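Local coordinates for protein type II restriction enzyme MunI (Mycoplasma, PDB 1D02) that recognises the double-stranded DNA sequence 5'-CAATTG-3' as a homodimer and cuts each strand after the first C, at residues 5-10 and 37-42; 10-15 and 188-193; 47-52 and 132-137; 93-98 and 138-143. The protein carries 1 engineered substitution. One frame throughout, in Å; residues are numbered along the deposited sequence.

Interaction 1. Residues 5-10 and 37-42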
# COMPACT_ATOMS: atom_id res chain seq x y z
N GLU D 5 34.08 -4.83 9.03
CA GLU D 5 33.59 -3.50 8.72
C GLU D 5 34.32 -2.94 7.49
O GLU D 5 33.70 -2.37 6.59
CB GLU D 5 33.80 -2.59 9.93
CG GLU D 5 33.44 -1.12 9.73
CD GLU D 5 34.52 -0.36 8.98
OE1 GLU D 5 35.72 -0.62 9.24
OE2 GLU D 5 34.17 0.51 8.15
N LEU D 6 35.64 -3.13 7.44
CA LEU D 6 36.41 -2.62 6.30
C LEU D 6 35.96 -3.12 4.92
O LEU D 6 35.96 -2.36 3.95
CB LEU D 6 37.88 -2.99 6.48
CG LEU D 6 38.73 -2.55 5.30
CD1 LEU D 6 38.74 -1.02 5.22
CD2 LEU D 6 40.15 -3.11 5.50
N SER D 7 35.55 -4.38 4.84
CA SER D 7 35.16 -4.96 3.56
C SER D 7 33.95 -4.29 2.94
O SER D 7 33.69 -4.50 1.76
CB SER D 7 34.89 -6.46 3.69
OG SER D 7 33.80 -6.70 4.56
N GLY D 8 33.24 -3.49 3.72
CA GLY D 8 32.06 -2.79 3.21
C GLY D 8 32.09 -1.29 3.47
O GLY D 8 31.06 -0.63 3.34
N ARG D 9 33.25 -0.73 3.82
CA ARG D 9 33.32 0.70 4.12
C ARG D 9 32.93 1.60 2.93
O ARG D 9 33.45 1.45 1.83
CB ARG D 9 34.71 1.09 4.63
CG ARG D 9 34.75 2.54 5.13
CD ARG D 9 36.02 2.89 5.85
NE ARG D 9 36.31 1.95 6.94
CZ ARG D 9 37.45 1.98 7.62
NH1 ARG D 9 38.37 2.89 7.33
NH2 ARG D 9 37.70 1.07 8.56
N LEU D 10 32.05 2.56 3.19
CA LEU D 10 31.59 3.45 2.15
C LEU D 10 32.60 4.60 1.93
O LEU D 10 33.48 4.83 2.77
CB LEU D 10 30.19 3.97 2.54
CG LEU D 10 29.12 2.88 2.66
CD1 LEU D 10 27.73 3.53 2.88
CD2 LEU D 10 29.08 2.08 1.38
N GLY D 37 34.24 3.64 -6.00
CA GLY D 37 35.32 2.73 -5.64
C GLY D 37 34.92 1.58 -4.75
O GLY D 37 35.79 0.80 -4.35
N THR D 38 33.64 1.46 -4.42
CA THR D 38 33.20 0.36 -3.57
C THR D 38 32.51 -0.72 -4.40
O THR D 38 32.38 -0.61 -5.63
CB THR D 38 32.17 0.82 -2.50
OG1 THR D 38 30.90 1.02 -3.13
CG2 THR D 38 32.62 2.15 -1.83
N LYS D 39 32.07 -1.76 -3.71
CA LYS D 39 31.39 -2.86 -4.37
C LYS D 39 29.91 -2.55 -4.57
O LYS D 39 29.20 -3.34 -5.21
CB LYS D 39 31.53 -4.15 -3.53
CG LYS D 39 30.87 -4.07 -2.17
CD LYS D 39 31.37 -5.21 -1.26
CE LYS D 39 30.75 -5.11 0.13
NZ LYS D 39 31.29 -6.14 1.09
N TYR D 40 29.44 -1.42 -4.04
CA TYR D 40 28.04 -1.07 -4.20
C TYR D 40 27.81 -0.19 -5.42
O TYR D 40 28.66 0.62 -5.77
CB TYR D 40 27.49 -0.34 -2.97
CG TYR D 40 27.69 -1.09 -1.68
CD1 TYR D 40 28.81 -0.87 -0.89
CD2 TYR D 40 26.78 -2.07 -1.27
CE1 TYR D 40 29.04 -1.60 0.27
CE2 TYR D 40 27.00 -2.84 -0.09
CZ TYR D 40 28.14 -2.59 0.66
OH TYR D 40 28.43 -3.37 1.77
N VAL D 41 26.67 -0.38 -6.06
CA VAL D 41 26.32 0.45 -7.20
C VAL D 41 24.86 0.85 -7.03
O VAL D 41 24.05 0.10 -6.50
CB VAL D 41 26.47 -0.29 -8.53
CG1 VAL D 41 27.91 -0.76 -8.70
CG2 VAL D 41 25.53 -1.47 -8.58
N LEU D 42 24.54 2.07 -7.44
CA LEU D 42 23.18 2.57 -7.35
C LEU D 42 22.60 2.53 -8.76
O LEU D 42 23.25 2.95 -9.72
CB LEU D 42 23.15 4.03 -6.88
CG LEU D 42 21.75 4.65 -6.78
CD1 LEU D 42 21.02 4.21 -5.52
CD2 LEU D 42 21.90 6.15 -6.84
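Leu10 and Tyr40 cross at about a right angle where the N-terminal loop ahead of helix 12-21 meets the start of strand 40-44, an outermost strand of the mixed sheet in this PD-(D/E)XK-type nuclease. The methyl CD2 of Leu10 reaches the phenol obliquely, 3.7 Å from Tyr40 CD1 and hardly farther from CE1. Near the plane of the same ring, at its edge, lies the carbonyl oxygen of Gly8, 3.8 Å from Tyr40 CE1; that oxygen also takes a hydrogen bond from Lys198 NZ. One face of the ring is met by the neighbouring lysine, with Lys39 CG offset toward the rim, 3.9 Å above the plane of Tyr40. Beyond CG the lysine is extended, and NZ reaches back to the loop: Lys39 NZ donates to Ser7 O at 3.0 Å, standing well above the carbonyl plane, 56° out of it. The ammonium also has Lys3 NZ close by, a like charge, while Ser7 OG bonds to Ser4 O and Lys3 NZ. Thr38 divides its two branches. Its CG2 packs 3.8 Å from Arg9 O, whereas OG1, set between the backbone N and the carbonyl carbon (chi1 75°), accepts from Tyr40 N at 3.0 Å in an ST turn and also bonds to Phe35 O. On the loop itself, Arg9 grips the Glu5 carboxylate side-on through NE and NH2, each oxygen using its syn lone pair; the shorter bond, Arg9 NH2 to Glu5 OE1, is 2.7 Å and nearly straight, and Leu6 CD1 sits over the centre of the guanidinium.

Interaction 2. Residues 10-15 and 188-193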
# COMPACT_ATOMS: atom_id res chain seq x y z
N LEU D 10 32.05 2.56 3.19
CA LEU D 10 31.59 3.45 2.15
C LEU D 10 32.60 4.60 1.93
O LEU D 10 33.48 4.83 2.77
CB LEU D 10 30.19 3.97 2.54
CG LEU D 10 29.12 2.88 2.66
CD1 LEU D 10 27.73 3.53 2.88
CD2 LEU D 10 29.08 2.08 1.38
N ASN D 11 32.47 5.31 0.81
CA ASN D 11 33.40 6.39 0.48
C ASN D 11 32.89 7.71 1.01
O ASN D 11 32.41 8.56 0.24
CB ASN D 11 33.57 6.46 -1.03
CG ASN D 11 34.76 7.31 -1.45
OD1 ASN D 11 35.24 8.16 -0.69
ND2 ASN D 11 35.21 7.11 -2.68
N TRP D 12 33.02 7.89 2.32
CA TRP D 12 32.55 9.09 2.97
C TRP D 12 33.28 10.34 2.48
O TRP D 12 32.69 11.42 2.48
CB TRP D 12 32.68 8.92 4.48
CG TRP D 12 31.82 7.78 5.00
CD1 TRP D 12 32.22 6.50 5.30
CD2 TRP D 12 30.39 7.82 5.22
NE1 TRP D 12 31.14 5.74 5.70
CE2 TRP D 12 30.01 6.52 5.66
CE3 TRP D 12 29.40 8.81 5.08
CZ2 TRP D 12 28.68 6.19 5.98
CZ3 TRP D 12 28.08 8.49 5.39
CH2 TRP D 12 27.73 7.19 5.84
N GLN D 13 34.54 10.20 2.07
CA GLN D 13 35.28 11.37 1.59
C GLN D 13 34.69 11.89 0.28
O GLN D 13 34.64 13.11 0.08
CB GLN D 13 36.77 11.03 1.39
CG GLN D 13 37.49 10.64 2.69
CD GLN D 13 37.65 9.13 2.82
OE1 GLN D 13 36.75 8.36 2.44
NE2 GLN D 13 38.81 8.69 3.35
N ALA D 14 34.24 10.99 -0.60
CA ALA D 14 33.66 11.43 -1.86
C ALA D 14 32.36 12.16 -1.58
O ALA D 14 32.07 13.15 -2.23
CB ALA D 14 33.39 10.25 -2.79
N LEU D 15 31.58 11.67 -0.61
CA LEU D 15 30.32 12.35 -0.26
C LEU D 15 30.61 13.74 0.34
O LEU D 15 29.90 14.74 0.05
CB LEU D 15 29.50 11.50 0.72
CG LEU D 15 28.20 12.15 1.24
CD1 LEU D 15 27.29 12.50 0.04
CD2 LEU D 15 27.47 11.21 2.16
N LYS D 188 23.18 12.00 6.46
CA LYS D 188 22.16 11.35 7.27
C LYS D 188 21.43 10.24 6.50
O LYS D 188 21.12 9.19 7.07
CB LYS D 188 21.15 12.41 7.73
CG LYS D 188 20.08 11.89 8.63
CD LYS D 188 20.34 12.27 10.08
CE LYS D 188 19.06 12.13 10.91
NZ LYS D 188 18.03 13.23 10.66
N LEU D 189 21.15 10.49 5.22
CA LEU D 189 20.49 9.52 4.35
C LEU D 189 21.36 8.26 4.24
O LEU D 189 20.88 7.13 4.43
CB LEU D 189 20.26 10.12 2.95
CG LEU D 189 19.77 9.15 1.87
CD1 LEU D 189 18.34 8.72 2.18
CD2 LEU D 189 19.84 9.84 0.49
N VAL D 190 22.64 8.46 3.95
CA VAL D 190 23.55 7.33 3.79
C VAL D 190 23.76 6.60 5.13
O VAL D 190 23.83 5.36 5.16
CB VAL D 190 24.93 7.77 3.18
CG1 VAL D 190 25.84 6.54 3.01
CG2 VAL D 190 24.72 8.41 1.79
N GLN D 191 23.82 7.35 6.23
CA GLN D 191 24.01 6.71 7.54
C GLN D 191 22.86 5.74 7.83
O GLN D 191 23.08 4.69 8.41
CB GLN D 191 24.13 7.74 8.66
CG GLN D 191 25.43 8.54 8.59
CD GLN D 191 25.52 9.62 9.66
OE1 GLN D 191 24.50 10.29 9.93
NE2 GLN D 191 26.63 9.82 10.21
N HIS D 192 21.64 6.08 7.41
CA HIS D 192 20.53 5.16 7.65
C HIS D 192 20.80 3.85 6.93
O HIS D 192 20.68 2.77 7.52
CB HIS D 192 19.20 5.76 7.17
CG HIS D 192 18.01 4.93 7.52
ND1 HIS D 192 17.62 3.83 6.79
CD2 HIS D 192 17.16 5.01 8.58
CE1 HIS D 192 16.58 3.26 7.38
NE2 HIS D 192 16.29 3.95 8.47
N PHE D 193 21.13 3.93 5.65
CA PHE D 193 21.43 2.73 4.86
C PHE D 193 22.62 1.98 5.49
O PHE D 193 22.56 0.78 5.74
CB PHE D 193 21.82 3.13 3.43
CG PHE D 193 22.43 2.00 2.64
CD1 PHE D 193 21.65 0.97 2.13
CD2 PHE D 193 23.82 1.98 2.41
CE1 PHE D 193 22.23 -0.08 1.40
CE2 PHE D 193 24.41 0.94 1.69
CZ PHE D 193 23.61 -0.09 1.18
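Leu10 and Val190 are the nearest pair along the two backbones, their CA atoms 9.1 Å apart, where helix 12-21 begins beside helix 186-197. Val190 is the centre of the packing. With CG1 anti to its own backbone N (chi1 -179°), that methyl meets Leu10 CD1 at 3.6 Å and Trp12 CH2 at 3.5 Å. The other branch faces helix 12-21: Val190 CG2 and Leu15 CD2 come tip to tip, 3.9 Å apart. Trp12 and Val190 slide past one another in opposite directions, the methyl meeting the far end of the six-membered ring obliquely. Gln191 crosses the indole at about a right angle, its CG 3.8 Å from Trp12 CH2 and its amide plane turned 64° from the ring, while its backbone N lies at the indole edge. Leu10 CB rests over one indole face, offset toward the rim, and Leu10 CD1 lies at the edge of the Phe193 ring, 4.2 Å from Phe193 CD2. The helix start is fixed by Asn11 at the N-cap: its OD1 accepts from Ala14 N at 3.0 Å, and its ND2 bonds to Glu36 O. Helix 27-34 completes the cluster, with Val30 touching both Leu15 and Val190 and Val34 touching Val190, while Leu189, on the same helix as Val190, packs on Phe178 and Trp180 of strand 177-180.

Interaction 3. Residues 47-52 and 132-137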
# COMPACT_ATOMS: atom_id res chain seq x y z
N LYS D 47 15.65 -2.34 -13.87
CA LYS D 47 14.70 -3.09 -14.68
C LYS D 47 14.42 -4.52 -14.22
O LYS D 47 13.76 -5.28 -14.93
CB LYS D 47 15.19 -3.10 -16.13
CG LYS D 47 15.38 -1.69 -16.67
CD LYS D 47 15.53 -1.66 -18.19
CE LYS D 47 16.85 -2.20 -18.68
NZ LYS D 47 16.98 -1.93 -20.16
N HIS D 48 14.90 -4.88 -13.03
CA HIS D 48 14.73 -6.25 -12.53
C HIS D 48 13.31 -6.74 -12.37
O HIS D 48 13.08 -7.95 -12.39
CB HIS D 48 15.42 -6.42 -11.18
CG HIS D 48 16.83 -5.91 -11.15
ND1 HIS D 48 17.12 -4.57 -11.20
CD2 HIS D 48 18.02 -6.56 -11.14
CE1 HIS D 48 18.44 -4.41 -11.22
NE2 HIS D 48 19.00 -5.60 -11.18
N LEU D 49 12.37 -5.83 -12.20
CA LEU D 49 10.97 -6.16 -11.97
C LEU D 49 10.07 -5.75 -13.14
O LEU D 49 8.86 -5.55 -12.96
CB LEU D 49 10.52 -5.46 -10.67
CG LEU D 49 11.24 -5.94 -9.40
CD1 LEU D 49 11.55 -4.77 -8.48
CD2 LEU D 49 10.35 -6.97 -8.67
N LYS D 50 10.66 -5.65 -14.33
CA LYS D 50 9.94 -5.26 -15.53
C LYS D 50 8.91 -6.30 -16.00
O LYS D 50 7.93 -5.95 -16.65
CB LYS D 50 10.97 -5.03 -16.66
CG LYS D 50 10.43 -4.53 -18.01
CD LYS D 50 11.45 -4.85 -19.13
CE LYS D 50 12.10 -3.62 -19.77
NZ LYS D 50 11.13 -2.71 -20.48
N ASN D 51 9.13 -7.58 -15.67
CA ASN D 51 8.25 -8.65 -16.17
C ASN D 51 7.60 -9.40 -15.03
O ASN D 51 8.17 -10.37 -14.52
CB ASN D 51 9.12 -9.60 -17.04
CG ASN D 51 8.30 -10.66 -17.75
OD1 ASN D 51 7.09 -10.70 -17.65
ND2 ASN D 51 8.98 -11.54 -18.49
N LEU D 52 6.40 -8.96 -14.63
CA LEU D 52 5.71 -9.58 -13.51
C LEU D 52 4.29 -10.09 -13.68
O LEU D 52 3.93 -11.16 -13.14
CB LEU D 52 5.62 -8.60 -12.34
CG LEU D 52 6.84 -8.01 -11.65
CD1 LEU D 52 6.34 -7.08 -10.52
CD2 LEU D 52 7.69 -9.14 -11.08
N LYS D 132 7.04 -11.16 -2.12
CA LYS D 132 7.66 -12.40 -2.62
C LYS D 132 8.54 -12.13 -3.83
O LYS D 132 9.66 -12.66 -3.93
CB LYS D 132 6.59 -13.43 -3.01
CG LYS D 132 5.99 -14.16 -1.81
CD LYS D 132 4.89 -15.13 -2.25
CE LYS D 132 4.28 -15.84 -1.04
NZ LYS D 132 3.29 -16.87 -1.49
N ALA D 133 8.07 -11.30 -4.76
CA ALA D 133 8.88 -10.99 -5.94
C ALA D 133 10.20 -10.28 -5.55
O ALA D 133 11.29 -10.60 -6.06
CB ALA D 133 8.08 -10.11 -6.90
N TYR D 134 10.09 -9.30 -4.64
CA TYR D 134 11.27 -8.55 -4.21
C TYR D 134 12.27 -9.44 -3.49
O TYR D 134 13.49 -9.36 -3.73
CB TYR D 134 10.86 -7.41 -3.26
CG TYR D 134 10.46 -6.12 -3.97
CD1 TYR D 134 9.62 -6.12 -5.08
CD2 TYR D 134 10.94 -4.89 -3.51
CE1 TYR D 134 9.27 -4.92 -5.73
CE2 TYR D 134 10.59 -3.70 -4.14
CZ TYR D 134 9.76 -3.72 -5.25
OH TYR D 134 9.49 -2.54 -5.90
N ARG D 135 11.78 -10.30 -2.60
CA ARG D 135 12.69 -11.19 -1.88
C ARG D 135 13.36 -12.20 -2.81
O ARG D 135 14.55 -12.52 -2.65
CB ARG D 135 11.95 -11.90 -0.74
CG ARG D 135 11.56 -10.99 0.43
CD ARG D 135 11.19 -11.85 1.63
NE ARG D 135 10.70 -11.10 2.80
CZ ARG D 135 11.46 -10.51 3.71
NH1 ARG D 135 12.80 -10.52 3.63
NH2 ARG D 135 10.87 -9.97 4.78
N THR D 136 12.62 -12.69 -3.81
CA THR D 136 13.19 -13.65 -4.77
C THR D 136 14.27 -13.00 -5.62
O THR D 136 15.37 -13.55 -5.80
CB THR D 136 12.11 -14.20 -5.74
OG1 THR D 136 11.18 -14.98 -5.00
CG2 THR D 136 12.75 -15.04 -6.87
N ILE D 137 13.97 -11.81 -6.13
CA ILE D 137 14.91 -11.15 -7.01
C ILE D 137 16.11 -10.56 -6.27
O ILE D 137 17.25 -10.82 -6.64
CB ILE D 137 14.18 -10.06 -7.83
CG1 ILE D 137 13.17 -10.74 -8.75
CG2 ILE D 137 15.20 -9.24 -8.69
CD1 ILE D 137 12.19 -9.79 -9.44
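Leu49 carries the apolar side of this contact, setting its two methyls against Tyr134 and Ile137 of helix 128-138. It crosses Tyr134 at about a right angle; Leu49 CD1 meets the phenol obliquely, 3.6 Å from Tyr134 CE1, and Leu49 CD2 lies 3.7 Å from the same CE1. Its chi2 of 140°, far from staggered, sets CD1 against the ring. CD2 also presses on the tip of the isoleucine: Leu49 CD2 and Ile137 CD1 are 3.5 Å apart, tighter than ordinary van der Waals contact. Lower down the isoleucine, CG2 packs on His48 CB at 3.8 Å. Ala133 CB closes the patch more loosely, 4.3 Å from Leu49 CD2 and equally far from Leu52 CD2. Leu49 projects from a type I turn running from Lys47 to Lys50, and Leu52 follows two residues after it, whereas helix 128-138 is the connection of a beta-alpha-beta crossover between the adjacent parallel strands 93-101 and 148-153. The loop packs against the flank of this helix. Aromatic contacts tie both sides to the sheet, since the rings of His48 and Tyr134 each meet Phe96 of strand 93-101 edge-to-face. The polar bonds stay within each segment or leave the contact. Lys132 O accepts from Thr136 OG1 at 3.0 Å and also from Thr136 N, the two donors arriving from opposite faces of the carbonyl plane. The helix also meets the second subunit: Lys132 NZ forms a salt bridge with Asp171 of that subunit, and Ala133 packs on its Phe168.

Interaction 4. Residues 93-98 and 138-143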
# COMPACT_ATOMS: atom_id res chain seq x y z
N LYS D 93 23.16 -9.25 -4.06
CA LYS D 93 21.92 -8.98 -3.32
C LYS D 93 21.55 -7.53 -3.64
O LYS D 93 22.43 -6.66 -3.79
CB LYS D 93 22.11 -9.17 -1.81
CG LYS D 93 22.18 -10.65 -1.42
CD LYS D 93 22.18 -10.86 0.09
CE LYS D 93 22.13 -12.37 0.42
NZ LYS D 93 22.18 -12.57 1.88
N ILE D 94 20.25 -7.27 -3.77
CA ILE D 94 19.76 -5.95 -4.14
C ILE D 94 18.64 -5.46 -3.24
O ILE D 94 17.74 -6.22 -2.87
CB ILE D 94 19.19 -5.98 -5.57
CG1 ILE D 94 20.24 -6.50 -6.55
CG2 ILE D 94 18.73 -4.57 -5.98
CD1 ILE D 94 19.69 -6.91 -7.91
N LEU D 95 18.71 -4.17 -2.89
CA LEU D 95 17.68 -3.53 -2.07
C LEU D 95 16.97 -2.59 -3.05
O LEU D 95 17.62 -1.76 -3.68
CB LEU D 95 18.32 -2.70 -0.94
CG LEU D 95 17.38 -1.77 -0.16
CD1 LEU D 95 16.43 -2.65 0.66
CD2 LEU D 95 18.18 -0.84 0.76
N PHE D 96 15.66 -2.75 -3.21
CA PHE D 96 14.89 -1.90 -4.12
C PHE D 96 14.30 -0.73 -3.36
O PHE D 96 13.93 -0.87 -2.20
CB PHE D 96 13.81 -2.75 -4.80
CG PHE D 96 14.37 -3.76 -5.75
CD1 PHE D 96 14.51 -5.10 -5.38
CD2 PHE D 96 14.83 -3.36 -7.00
CE1 PHE D 96 15.12 -6.02 -6.26
CE2 PHE D 96 15.42 -4.26 -7.88
CZ PHE D 96 15.57 -5.59 -7.50
N GLY D 97 14.24 0.43 -4.00
CA GLY D 97 13.74 1.58 -3.27
C GLY D 97 12.72 2.46 -3.95
O GLY D 97 12.52 2.37 -5.16
N GLU D 98 12.08 3.30 -3.15
CA GLU D 98 11.09 4.24 -3.67
C GLU D 98 11.39 5.60 -3.05
O GLU D 98 12.05 5.69 -2.00
CB GLU D 98 9.66 3.83 -3.28
CG GLU D 98 9.17 2.52 -3.87
CD GLU D 98 9.31 2.43 -5.39
OE1 GLU D 98 9.34 3.49 -6.07
OE2 GLU D 98 9.40 1.30 -5.92
N GLY D 138 15.85 -9.83 -5.20
CA GLY D 138 16.93 -9.19 -4.47
C GLY D 138 17.76 -10.09 -3.59
O GLY D 138 18.87 -9.72 -3.21
N GLY D 139 17.22 -11.26 -3.22
CA GLY D 139 17.99 -12.18 -2.39
C GLY D 139 17.90 -11.99 -0.89
O GLY D 139 18.59 -12.70 -0.15
N ILE D 140 17.06 -11.07 -0.41
CA ILE D 140 16.93 -10.80 1.02
C ILE D 140 15.76 -11.56 1.64
O ILE D 140 14.61 -11.15 1.49
CB ILE D 140 16.72 -9.27 1.29
CG1 ILE D 140 17.85 -8.48 0.62
CG2 ILE D 140 16.68 -8.98 2.82
CD1 ILE D 140 17.62 -6.96 0.63
N ASN D 141 16.05 -12.67 2.33
CA ASN D 141 14.99 -13.44 2.97
C ASN D 141 14.91 -13.28 4.48
O ASN D 141 14.06 -13.91 5.13
CB ASN D 141 15.12 -14.93 2.59
CG ASN D 141 14.85 -15.16 1.12
OD1 ASN D 141 13.77 -14.82 0.63
ND2 ASN D 141 15.82 -15.73 0.40
N ASP D 142 15.77 -12.42 5.05
CA ASP D 142 15.76 -12.19 6.49
C ASP D 142 14.39 -11.69 6.89
O ASP D 142 13.92 -10.67 6.37
CB ASP D 142 16.82 -11.16 6.87
CG ASP D 142 18.18 -11.50 6.34
OD1 ASP D 142 19.12 -11.62 7.17
OD2 ASP D 142 18.33 -11.64 5.11
N GLU D 143 13.74 -12.38 7.81
CA GLU D 143 12.40 -12.00 8.21
C GLU D 143 12.27 -10.69 8.97
O GLU D 143 11.21 -10.08 8.95
CB GLU D 143 11.77 -13.10 9.06
CG GLU D 143 11.71 -14.42 8.37
CD GLU D 143 11.09 -15.48 9.25
OE1 GLU D 143 10.94 -16.63 8.79
OE2 GLU D 143 10.76 -15.17 10.42
O HOH W 1 20.17 -11.04 3.03
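Gly138 O accepts a hydrogen bond from Ile94 N of strand 93-101 at 2.9 Å, nearly straight at 161°, in the carbonyl plane and on a lone pair, and has a CA-H...O contact with Lys93 CA at 3.1 Å. A longer contact of the same kind runs back, from Gly138 CA to Ile94 O. Gly138 ends helix 128-138, and Gly139 turns the chain away with a positive phi of 87°. A CB on Gly138 would run into Ile94 O, so the bare glycine lets the strand and the helix end lie backbone to backbone. Phe96 presents the edge of its ring, CE1 standing 4.0 Å from Gly138 N, and Ile94 CG2 lies over one face of that ring. Ile140 reaches back to the strand with its tip, CD1 coming 3.6 Å from Ile94 O. Lys93 is extended beyond CG and runs past Gly139, its CE 3.6 Å from Gly139 O. Its NZ bonds to a water at 2.8 Å, and that water donates to Asp142 OD2, also at 2.8 Å; NZ has a further partner in Asp202 O. The other end of the segment carries Glu98, which probably opens the (D/E)XK half of the family signature. The chemistry implies a joint held chiefly by main-chain atoms, with the opposite charges of Lys93 and Asp142 linked through one water, which probably adds an electrostatic tie at the margin.

In the fold
Interactions 1 and 2 share Leu10 and lie 10 Å apart between centres, joining the N-terminal region to edge strand 40-44 and to helix 186-197. Interactions 3 and 4, also 10 Å apart, follow the crossover from strand 93-101 through helix 128-138; their segments alternate along the chain, and Arg135 NH1 probably bonds to the carbonyl oxygens of Ile140 and Asp142. Interactions 1 and 4 both reach the sheet, 17 Å apart, and Phe193 of interaction 2 touches Leu95 of interaction 4. Along the chain, interactions 3 and 4 are nested within the loop closed by interaction 2, which brings the chain's two ends together, while interaction 3 borders the second subunit and the DNA.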